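Local coordinates for protein fumarylacetoacetate hydrolase (Burkholderia xenovorans, PDB 5TI1) that probably hydrolyses fumarylacetoacetate to fumarate and acetoacetate, the last step of phenylalanine and tyrosine breakdown, as a metal-dependent enzyme of the FAH family, at residues 38-43 / 426-431; 154-159 / 349-354; 258-263 / 282-287. One frame throughout, in Å; residues are numbered along the deposited sequence.

Contact 1: residues 38-43 / 426-431; sequences SIQNLP and EGYRVG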
loop_
_atom_site.group_PDB
_atom_site.type_symbol
_atom_site.label_atom_id
_atom_site.label_comp_id
_atom_site.label_asym_id
_atom_site.label_seq_id
_atom_site.Cartn_x
_atom_site.Cartn_y
_atom_site.Cartn_z
ATOM N N SER B 38 -23.850 -19.342 -12.082
ATOM C CA SER B 38 -24.118 -20.200 -13.227
ATOM C C SER B 38 -22.866 -20.985 -13.599
ATOM O O SER B 38 -21.746 -20.620 -13.241
ATOM C CB SER B 38 -24.551 -19.350 -14.418
ATOM O OG SER B 38 -23.632 -18.268 -14.573
ATOM N N ILE B 39 -23.056 -22.061 -14.370
ATOM C CA ILE B 39 -21.891 -22.799 -14.853
ATOM C C ILE B 39 -21.017 -21.913 -15.728
ATOM O O ILE B 39 -19.839 -22.218 -15.942
ATOM C CB ILE B 39 -22.322 -24.081 -15.601
ATOM C CG1 ILE B 39 -21.166 -25.083 -15.663
ATOM C CG2 ILE B 39 -22.835 -23.740 -16.986
ATOM C CD1 ILE B 39 -21.494 -26.362 -16.419
ATOM N N GLN B 40 -21.565 -20.805 -16.232
ATOM C CA GLN B 40 -20.789 -19.875 -17.038
ATOM C C GLN B 40 -19.883 -18.986 -16.196
ATOM O O GLN B 40 -18.979 -18.345 -16.745
ATOM C CB GLN B 40 -21.725 -19.004 -17.886
ATOM C CG GLN B 40 -22.406 -19.734 -19.049
ATOM C CD GLN B 40 -23.626 -20.531 -18.629
ATOM O OE1 GLN B 40 -24.036 -20.497 -17.466
ATOM N NE2 GLN B 40 -24.224 -21.248 -19.583
ATOM N N ASN B 41 -20.100 -18.933 -14.884
ATOM C CA ASN B 41 -19.338 -18.033 -14.029
ATOM C C ASN B 41 -18.018 -18.674 -13.625
ATOM O O ASN B 41 -16.965 -18.349 -14.187
ATOM C CB ASN B 41 -20.161 -17.643 -12.799
ATOM C CG ASN B 41 -19.502 -16.535 -11.991
ATOM O OD1 ASN B 41 -18.346 -16.186 -12.221
ATOM N ND2 ASN B 41 -20.241 -15.975 -11.049
ATOM N N LEU B 42 -18.071 -19.585 -12.650
ATOM C CA LEU B 42 -16.901 -20.266 -12.108
ATOM C C LEU B 42 -15.919 -19.260 -11.503
ATOM O O LEU B 42 -14.772 -19.142 -11.967
ATOM C CB LEU B 42 -16.231 -21.110 -13.196
ATOM C CG LEU B 42 -17.200 -22.022 -13.954
ATOM C CD1 LEU B 42 -16.483 -22.829 -15.033
ATOM C CD2 LEU B 42 -17.941 -22.935 -12.986
ATOM N N PRO B 43 -16.321 -18.523 -10.471
ATOM C CA PRO B 43 -15.398 -17.584 -9.832
ATOM C C PRO B 43 -14.528 -18.289 -8.802
ATOM O O PRO B 43 -14.859 -19.366 -8.308
ATOM C CB PRO B 43 -16.336 -16.581 -9.160
ATOM C CG PRO B 43 -17.515 -17.445 -8.740
ATOM C CD PRO B 43 -17.642 -18.530 -9.807
ATOM N N GLU B 426 -29.010 -13.967 -21.440
ATOM C CA GLU B 426 -30.309 -14.506 -21.847
ATOM C C GLU B 426 -30.570 -15.785 -21.056
ATOM O O GLU B 426 -29.985 -16.834 -21.334
ATOM C CB GLU B 426 -30.345 -14.754 -23.351
ATOM C CG GLU B 426 -31.734 -15.067 -23.903
ATOM C CD GLU B 426 -32.755 -13.969 -23.611
ATOM O OE1 GLU B 426 -33.703 -14.219 -22.830
ATOM O OE2 GLU B 426 -32.611 -12.855 -24.159
ATOM N N GLY B 427 -31.433 -15.691 -20.047
ATOM C CA GLY B 427 -31.770 -16.827 -19.214
ATOM C C GLY B 427 -30.769 -17.187 -18.133
ATOM O O GLY B 427 -30.961 -18.200 -17.451
ATOM N N TYR B 428 -29.708 -16.407 -17.946
ATOM C CA TYR B 428 -28.741 -16.720 -16.906
ATOM C C TYR B 428 -28.031 -15.445 -16.489
ATOM O O TYR B 428 -28.184 -14.388 -17.107
ATOM C CB TYR B 428 -27.728 -17.772 -17.365
ATOM C CG TYR B 428 -26.685 -17.231 -18.326
ATOM C CD1 TYR B 428 -27.039 -16.837 -19.608
ATOM C CD2 TYR B 428 -25.350 -17.119 -17.949
ATOM C CE1 TYR B 428 -26.105 -16.343 -20.492
ATOM C CE2 TYR B 428 -24.397 -16.625 -18.836
ATOM C CZ TYR B 428 -24.783 -16.242 -20.113
ATOM O OH TYR B 428 -23.861 -15.746 -21.017
ATOM N N ARG B 429 -27.240 -15.564 -15.424
ATOM C CA ARG B 429 -26.450 -14.465 -14.901
ATOM C C ARG B 429 -25.025 -14.927 -14.632
ATOM O O ARG B 429 -24.750 -16.112 -14.429
ATOM C CB ARG B 429 -27.053 -13.896 -13.604
ATOM C CG ARG B 429 -28.415 -13.258 -13.775
ATOM C CD ARG B 429 -28.885 -12.619 -12.481
ATOM N NE ARG B 429 -30.136 -11.892 -12.669
ATOM C CZ ARG B 429 -30.779 -11.260 -11.694
ATOM N NH1 ARG B 429 -30.284 -11.269 -10.467
ATOM N NH2 ARG B 429 -31.909 -10.615 -11.942
ATOM N N VAL B 430 -24.121 -13.960 -14.646
ATOM C CA VAL B 430 -22.743 -14.121 -14.199
ATOM C C VAL B 430 -22.578 -13.066 -13.118
ATOM O O VAL B 430 -22.446 -11.876 -13.421
ATOM C CB VAL B 430 -21.738 -13.943 -15.344
ATOM C CG1 VAL B 430 -20.299 -13.893 -14.835
ATOM C CG2 VAL B 430 -21.907 -15.065 -16.343
ATOM N N GLY B 431 -22.650 -13.485 -11.849
ATOM C CA GLY B 431 -22.808 -12.571 -10.741
ATOM C C GLY B 431 -21.649 -12.594 -9.755
ATOM O O GLY B 431 -20.747 -13.436 -9.825
#
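Three side chains of the loop 38-43, Ser38, Gln40 and Asn41, all start out toward segment 426-431, whose strand begins at Arg429. Ser38 holds OG in the crowded position between its own backbone N and carbonyl carbon (chi1 49°), which aims the hydroxyl at the strand. Ser38 OG donates to Arg429 O at 2.4 Å, a very short hydrogen bond running nearly along the C=O axis, and the same hydroxyl sits at the edge of the Tyr428 ring, in its plane. Gln40 crosses that ring obliquely, its chain bent at chi2 (81°) and its amide plane turned 42° from the ring. Its CB and CG lie against Tyr428 CE2, while Gln40 OE1 comes to 3.7 Å from Tyr428 CD2; the NE2 end is spent on Asp20 O and Arg23 O. Asn41, with CG anti to the backbone N, passes across Val430, so that Asn41 CG rests 4.0 Å from Val430 CG1. Beyond it, Asn41 ND2 reaches Gly431 O at 2.9 Å, on a carbonyl lone pair, with a second acceptor in Asp36 O. The loop before strand 44-49 thus meets the start of strand 429-440: Arg109 of helix 102-116 binds the carbonyls of Gln40 and Asn41, and Val291 of strand 284-292 packs on Asn41 and Val430.

Contact 2: residues 154-159 / 349-354; sequences FYSSKE and MYWTMA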
loop_
_atom_site.group_PDB
_atom_site.type_symbol
_atom_site.label_atom_id
_atom_site.label_comp_id
_atom_site.label_asym_id
_atom_site.label_seq_id
_atom_site.Cartn_x
_atom_site.Cartn_y
_atom_site.Cartn_z
ATOM N N PHE B 154 -9.145 4.594 -7.895
ATOM C CA PHE B 154 -9.293 5.627 -8.895
ATOM C C PHE B 154 -10.555 6.438 -8.608
ATOM O O PHE B 154 -11.094 6.408 -7.493
ATOM C CB PHE B 154 -9.276 4.984 -10.287
ATOM C CG PHE B 154 -7.931 4.434 -10.662
ATOM C CD1 PHE B 154 -6.972 5.255 -11.254
ATOM C CD2 PHE B 154 -7.601 3.115 -10.376
ATOM C CE1 PHE B 154 -5.712 4.763 -11.576
ATOM C CE2 PHE B 154 -6.338 2.614 -10.693
ATOM C CZ PHE B 154 -5.394 3.443 -11.293
ATOM N N TYR B 155 -11.040 7.151 -9.620
ATOM C CA TYR B 155 -12.039 8.196 -9.449
ATOM C C TYR B 155 -12.718 8.415 -10.789
ATOM O O TYR B 155 -12.924 9.555 -11.208
ATOM C CB TYR B 155 -11.354 9.475 -8.960
ATOM C CG TYR B 155 -12.257 10.531 -8.376
ATOM C CD1 TYR B 155 -12.794 10.391 -7.098
ATOM C CD2 TYR B 155 -12.526 11.697 -9.071
ATOM C CE1 TYR B 155 -13.593 11.369 -6.554
ATOM C CE2 TYR B 155 -13.337 12.678 -8.540
ATOM C CZ TYR B 155 -13.866 12.512 -7.279
ATOM O OH TYR B 155 -14.670 13.489 -6.745
ATOM N N SER B 156 -13.041 7.327 -11.483
ATOM C CA SER B 156 -13.182 7.372 -12.934
ATOM C C SER B 156 -14.633 7.443 -13.394
ATOM O O SER B 156 -14.920 7.097 -14.546
ATOM C CB SER B 156 -12.485 6.169 -13.573
ATOM O OG SER B 156 -11.079 6.195 -13.361
ATOM N N SER B 157 -15.549 7.886 -12.533
ATOM C CA SER B 157 -16.939 8.111 -12.922
ATOM C C SER B 157 -17.156 9.597 -13.188
ATOM O O SER B 157 -17.009 10.422 -12.277
ATOM C CB SER B 157 -17.905 7.624 -11.844
ATOM O OG SER B 157 -19.241 8.027 -12.120
ATOM N N LYS B 158 -17.512 9.933 -14.433
ATOM C CA LYS B 158 -17.782 11.330 -14.762
ATOM C C LYS B 158 -18.975 11.860 -13.976
ATOM O O LYS B 158 -18.949 12.996 -13.490
ATOM C CB LYS B 158 -18.014 11.496 -16.266
ATOM C CG LYS B 158 -18.043 12.948 -16.699
ATOM C CD LYS B 158 -18.060 13.090 -18.221
ATOM C CE LYS B 158 -17.983 14.551 -18.641
ATOM N NZ LYS B 158 -17.856 14.718 -20.124
ATOM N N GLU B 159 -20.027 11.049 -13.837
ATOM C CA GLU B 159 -21.212 11.484 -13.097
ATOM C C GLU B 159 -20.890 11.723 -11.627
ATOM O O GLU B 159 -21.405 12.664 -11.007
ATOM C CB GLU B 159 -22.328 10.441 -13.234
ATOM C CG GLU B 159 -22.846 10.215 -14.664
ATOM C CD GLU B 159 -21.991 9.240 -15.470
ATOM O OE1 GLU B 159 -20.839 8.961 -15.061
ATOM O OE2 GLU B 159 -22.471 8.749 -16.514
ATOM N N MET B 349 -18.548 4.005 -16.536
ATOM C CA MET B 349 -17.273 4.625 -16.183
ATOM C C MET B 349 -16.594 5.260 -17.400
ATOM O O MET B 349 -16.576 4.693 -18.498
ATOM C CB MET B 349 -16.360 3.591 -15.534
ATOM C CG MET B 349 -16.906 3.046 -14.217
ATOM S SD MET B 349 -17.344 4.320 -12.995
ATOM C CE MET B 349 -15.896 4.253 -11.928
ATOM N N TYR B 350 -16.049 6.460 -17.188
ATOM C CA TYR B 350 -15.393 7.221 -18.249
ATOM C C TYR B 350 -14.016 6.652 -18.592
ATOM O O TYR B 350 -13.591 6.704 -19.750
ATOM C CB TYR B 350 -15.273 8.680 -17.810
ATOM C CG TYR B 350 -14.898 9.672 -18.887
ATOM C CD1 TYR B 350 -13.568 9.986 -19.137
ATOM C CD2 TYR B 350 -15.873 10.322 -19.627
ATOM C CE1 TYR B 350 -13.219 10.913 -20.118
ATOM C CE2 TYR B 350 -15.539 11.248 -20.604
ATOM C CZ TYR B 350 -14.211 11.539 -20.846
ATOM O OH TYR B 350 -13.876 12.458 -21.818
ATOM N N TRP B 351 -13.291 6.134 -17.603
ATOM C CA TRP B 351 -11.976 5.536 -17.826
ATOM C C TRP B 351 -12.076 4.034 -17.603
ATOM O O TRP B 351 -12.619 3.590 -16.588
ATOM C CB TRP B 351 -10.916 6.139 -16.894
ATOM C CG TRP B 351 -10.641 7.609 -17.099
ATOM C CD1 TRP B 351 -11.097 8.645 -16.333
ATOM C CD2 TRP B 351 -9.832 8.203 -18.130
ATOM N NE1 TRP B 351 -10.623 9.842 -16.821
ATOM C CE2 TRP B 351 -9.849 9.599 -17.925
ATOM C CE3 TRP B 351 -9.095 7.689 -19.206
ATOM C CZ2 TRP B 351 -9.162 10.490 -18.759
ATOM C CZ3 TRP B 351 -8.411 8.579 -20.036
ATOM C CH2 TRP B 351 -8.447 9.960 -19.803
ATOM N N THR B 352 -11.555 3.251 -18.541
ATOM C CA THR B 352 -11.620 1.803 -18.406
ATOM C C THR B 352 -10.512 1.286 -17.492
ATOM O O THR B 352 -9.576 2.002 -17.132
ATOM C CB THR B 352 -11.495 1.135 -19.768
ATOM O OG1 THR B 352 -10.179 1.386 -20.280
ATOM C CG2 THR B 352 -12.541 1.696 -20.713
ATOM N N MET B 353 -10.626 -0.001 -17.145
ATOM C CA MET B 353 -9.565 -0.681 -16.411
ATOM C C MET B 353 -8.247 -0.641 -17.171
ATOM O O MET B 353 -7.187 -0.420 -16.577
ATOM C CB MET B 353 -9.973 -2.127 -16.138
ATOM C CG MET B 353 -11.127 -2.279 -15.162
ATOM S SD MET B 353 -11.609 -4.011 -14.967
ATOM C CE MET B 353 -12.437 -4.308 -16.531
ATOM N N ALA B 354 -8.293 -0.869 -18.488
ATOM C CA ALA B 354 -7.076 -0.814 -19.288
ATOM C C ALA B 354 -6.411 0.549 -19.158
ATOM O O ALA B 354 -5.194 0.649 -18.943
ATOM C CB ALA B 354 -7.400 -1.129 -20.752
HETATM O O HOH W 1 -14.813 14.711 -20.092
#
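Tyr350 N donates to Ser156 O at 2.9 Å, with the donor nearly along the C=O axis, and this backbone hydrogen bond ties the two turns together. Side chains close in around it. Met349, bent at chi2 and chi3, curls back so that its SD lies 3.5 Å from Ser157 CB and its CE sits 3.7 Å from Ser156 C. Beyond Tyr350, Ser156 CB meets the Trp351 ring at its edge, in plane, and Ser156 OG comes to 3.5 Å from Trp351 CB. That hydroxyl has its polar partner in Gln356 NE2. Tyr350 CD1 lies 3.7 Å above one face of the Trp351 ring, offset toward the rim. Lys158 runs extended beside Tyr350, both chains pointing the same way, with Lys158 CD 3.8 Å from Tyr350 CD2. One water joins their tips: it accepts from Lys158 NZ at 3.0 Å and makes a weak bond with Tyr350 OH, whose stronger partner is Asp307 N.

Each segment leads into a helix, and a hydroxyl caps each start: Ser157 is the N-cap of helix 158-168, its OG bound to His160 N, and Thr352 is the N-cap of helix 353-362. In the FAH-family part of the chain, helix 158-168 carries His160, the predicted proton acceptor, so Ser157 probably helps to set the position of that residue. Tyr155, a predicted substrate-binding residue, meets the His160 ring and packs on Leu274 of the second subunit.

Farther out, Trp179 touches both aromatic side chains of segment 349-354. Its ring meets Trp351 edge-to-face and also touches Tyr350, its NE1 binds Tyr155 O, and its own carbonyl accepts from Trp351 NE1.

Contact 3: residues 258-263 / 282-287; sequences LNDWSA and FATTIS. With NA (sodium ion), chain L; MG (magnesium ion), chain K.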
loop_
_atom_site.group_PDB
_atom_site.type_symbol
_atom_site.label_atom_id
_atom_site.label_comp_id
_atom_site.label_asym_id
_atom_site.label_seq_id
_atom_site.Cartn_x
_atom_site.Cartn_y
_atom_site.Cartn_z
ATOM N N LEU B 258 -16.512 -3.777 -4.367
ATOM C CA LEU B 258 -15.636 -3.033 -3.463
ATOM C C LEU B 258 -16.404 -1.857 -2.881
ATOM O O LEU B 258 -16.899 -1.003 -3.625
ATOM C CB LEU B 258 -14.368 -2.554 -4.193
ATOM C CG LEU B 258 -13.210 -1.972 -3.359
ATOM C CD1 LEU B 258 -11.861 -2.084 -4.118
ATOM C CD2 LEU B 258 -13.458 -0.530 -2.968
ATOM N N ASN B 259 -16.511 -1.818 -1.552
ATOM C CA ASN B 259 -17.121 -0.703 -0.842
ATOM C C ASN B 259 -16.006 0.050 -0.129
ATOM O O ASN B 259 -15.486 -0.415 0.894
ATOM C CB ASN B 259 -18.182 -1.180 0.150
ATOM C CG ASN B 259 -18.886 -0.022 0.847
ATOM O OD1 ASN B 259 -18.549 1.148 0.611
ATOM N ND2 ASN B 259 -19.879 -0.338 1.700
ATOM N N ASP B 260 -15.654 1.220 -0.661
ATOM C CA ASP B 260 -14.611 2.059 -0.073
ATOM C C ASP B 260 -15.258 2.984 0.954
ATOM O O ASP B 260 -15.567 4.147 0.682
ATOM C CB ASP B 260 -13.882 2.844 -1.162
ATOM C CG ASP B 260 -12.849 3.809 -0.601
ATOM O OD1 ASP B 260 -12.356 3.571 0.528
ATOM O OD2 ASP B 260 -12.544 4.818 -1.284
ATOM N N TRP B 261 -15.477 2.440 2.156
ATOM C CA TRP B 261 -16.076 3.209 3.240
ATOM C C TRP B 261 -15.355 4.539 3.425
ATOM O O TRP B 261 -14.122 4.593 3.459
ATOM C CB TRP B 261 -16.036 2.415 4.546
ATOM C CG TRP B 261 -16.628 1.037 4.484
ATOM C CD1 TRP B 261 -15.955 -0.138 4.273
ATOM C CD2 TRP B 261 -18.008 0.683 4.658
ATOM N NE1 TRP B 261 -16.836 -1.197 4.291
ATOM C CE2 TRP B 261 -18.100 -0.723 4.531
ATOM C CE3 TRP B 261 -19.171 1.413 4.904
ATOM C CZ2 TRP B 261 -19.306 -1.411 4.663
ATOM C CZ3 TRP B 261 -20.376 0.728 5.024
ATOM C CH2 TRP B 261 -20.432 -0.671 4.908
ATOM N N SER B 262 -16.132 5.614 3.547
ATOM C CA SER B 262 -15.597 6.967 3.601
ATOM C C SER B 262 -16.192 7.719 4.779
ATOM O O SER B 262 -17.409 7.694 4.980
ATOM C CB SER B 262 -15.899 7.723 2.306
ATOM O OG SER B 262 -15.144 7.186 1.225
ATOM N N ALA B 263 -15.332 8.399 5.541
ATOM C CA ALA B 263 -15.749 9.338 6.584
ATOM C C ALA B 263 -15.554 10.741 6.019
ATOM O O ALA B 263 -14.449 11.291 6.061
ATOM C CB ALA B 263 -14.945 9.128 7.861
ATOM N N PHE B 282 -9.795 3.341 7.329
ATOM C CA PHE B 282 -10.311 2.595 8.475
ATOM C C PHE B 282 -10.989 1.289 8.057
ATOM O O PHE B 282 -11.119 0.383 8.886
ATOM C CB PHE B 282 -11.275 3.467 9.294
ATOM C CG PHE B 282 -12.523 3.872 8.550
ATOM C CD1 PHE B 282 -12.558 5.041 7.812
ATOM C CD2 PHE B 282 -13.663 3.089 8.611
ATOM C CE1 PHE B 282 -13.706 5.416 7.128
ATOM C CE2 PHE B 282 -14.812 3.452 7.938
ATOM C CZ PHE B 282 -14.835 4.617 7.191
ATOM N N ALA B 283 -11.401 1.168 6.795
ATOM C CA ALA B 283 -12.066 -0.036 6.300
ATOM C C ALA B 283 -12.344 0.067 4.807
ATOM O O ALA B 283 -12.802 1.106 4.328
ATOM C CB ALA B 283 -13.392 -0.287 7.028
ATOM N N THR B 284 -12.070 -1.007 4.075
ATOM C CA THR B 284 -12.527 -1.174 2.708
ATOM C C THR B 284 -12.969 -2.622 2.587
ATOM O O THR B 284 -12.231 -3.520 2.996
ATOM C CB THR B 284 -11.418 -0.840 1.697
ATOM O OG1 THR B 284 -11.016 0.530 1.850
ATOM C CG2 THR B 284 -11.914 -1.062 0.278
ATOM N N THR B 285 -14.179 -2.855 2.077
ATOM C CA THR B 285 -14.734 -4.201 2.012
ATOM C C THR B 285 -14.767 -4.684 0.564
ATOM O O THR B 285 -15.132 -3.931 -0.342
ATOM C CB THR B 285 -16.145 -4.247 2.629
ATOM O OG1 THR B 285 -16.094 -3.777 3.978
ATOM C CG2 THR B 285 -16.699 -5.664 2.638
ATOM N N ILE B 286 -14.374 -5.938 0.335
ATOM C CA ILE B 286 -14.583 -6.549 -0.972
ATOM C C ILE B 286 -15.389 -7.835 -0.827
ATOM O O ILE B 286 -15.389 -8.495 0.220
ATOM C CB ILE B 286 -13.266 -6.818 -1.741
ATOM C CG1 ILE B 286 -12.353 -7.795 -0.987
ATOM C CG2 ILE B 286 -12.545 -5.504 -2.037
ATOM C CD1 ILE B 286 -11.119 -8.224 -1.813
ATOM N N SER B 287 -16.098 -8.177 -1.902
ATOM C CA SER B 287 -16.773 -9.453 -1.990
ATOM C C SER B 287 -15.743 -10.580 -2.069
ATOM O O SER B 287 -14.587 -10.357 -2.452
ATOM C CB SER B 287 -17.692 -9.475 -3.213
ATOM O OG SER B 287 -16.962 -9.208 -4.395
HETATM NA NA NA L . -12.386 2.879 2.790
HETATM MG MG MG K . -13.182 5.426 -3.487
#
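Two antiparallel neighbours of a mixed sheet, strands 252-263 and 284-292, run side by side here and carry metal ligands at the end of their pairing. Asn259 and Thr285 form a hydrogen-bonded pair: Asn259 N donates to Thr285 O at 2.8 Å, and Thr285 N returns a bond to Asn259 O from above the carbonyl plane. Leu258 and Ile286 make the adjoining non-hydrogen-bonded pair.

Past the pairing the chain makes an inverse gamma turn centred on Asp260, and metal binding takes over. The Asp260 carboxylate bridges two ions, OD1 on sodium at 2.4 Å and OD2 on magnesium, whose site Asp153, Glu226 and Glu228 complete. Sodium is also held by Trp261 O, Ala283 O and Thr284 OG1, the last a longer 2.9 Å, and by Lys280 O. A cation between these oxygens probably favours a charged Asp260.

Apolar contacts flank the site. Leu258 CD2 packs on Thr284 CG2 at 3.6 Å, and Leu258 CG on Ile286 CG2. At the far end Phe282, whose CG takes the crowded position (chi1 64°), brings CZ to 3.6 Å from Trp261 CB.

The Trp261 indole has Asn259 ND2 over one face and Ala283 O at its edge. Trp261 NE1 points straight at Thr285 OG1, 2.7 Å away, at 176° and within 1° of the ring plane.

Overall arrangement
All three contacts are buried, but they differ in distance from the chain centre: measured from their own centres, contact 3 lies about 10 Å from it, contact 2 about 14 Å and contact 1 about 17 Å. Contact 3 is strand against strand, with a carboxylate, backbone carbonyls and a hydroxyl round the ions; contact 2 joins turns that start helices through a backbone bond and aromatic packing; contact 1 sets loop side chains on strand carbonyls, away from the metal and substrate sites. Strand 284-292 links contacts 1 and 3, paired in contact 3 and packing by Val291 on contact 1. Along the chain contact 3 is nested within contact 2, and contact 2 within contact 1.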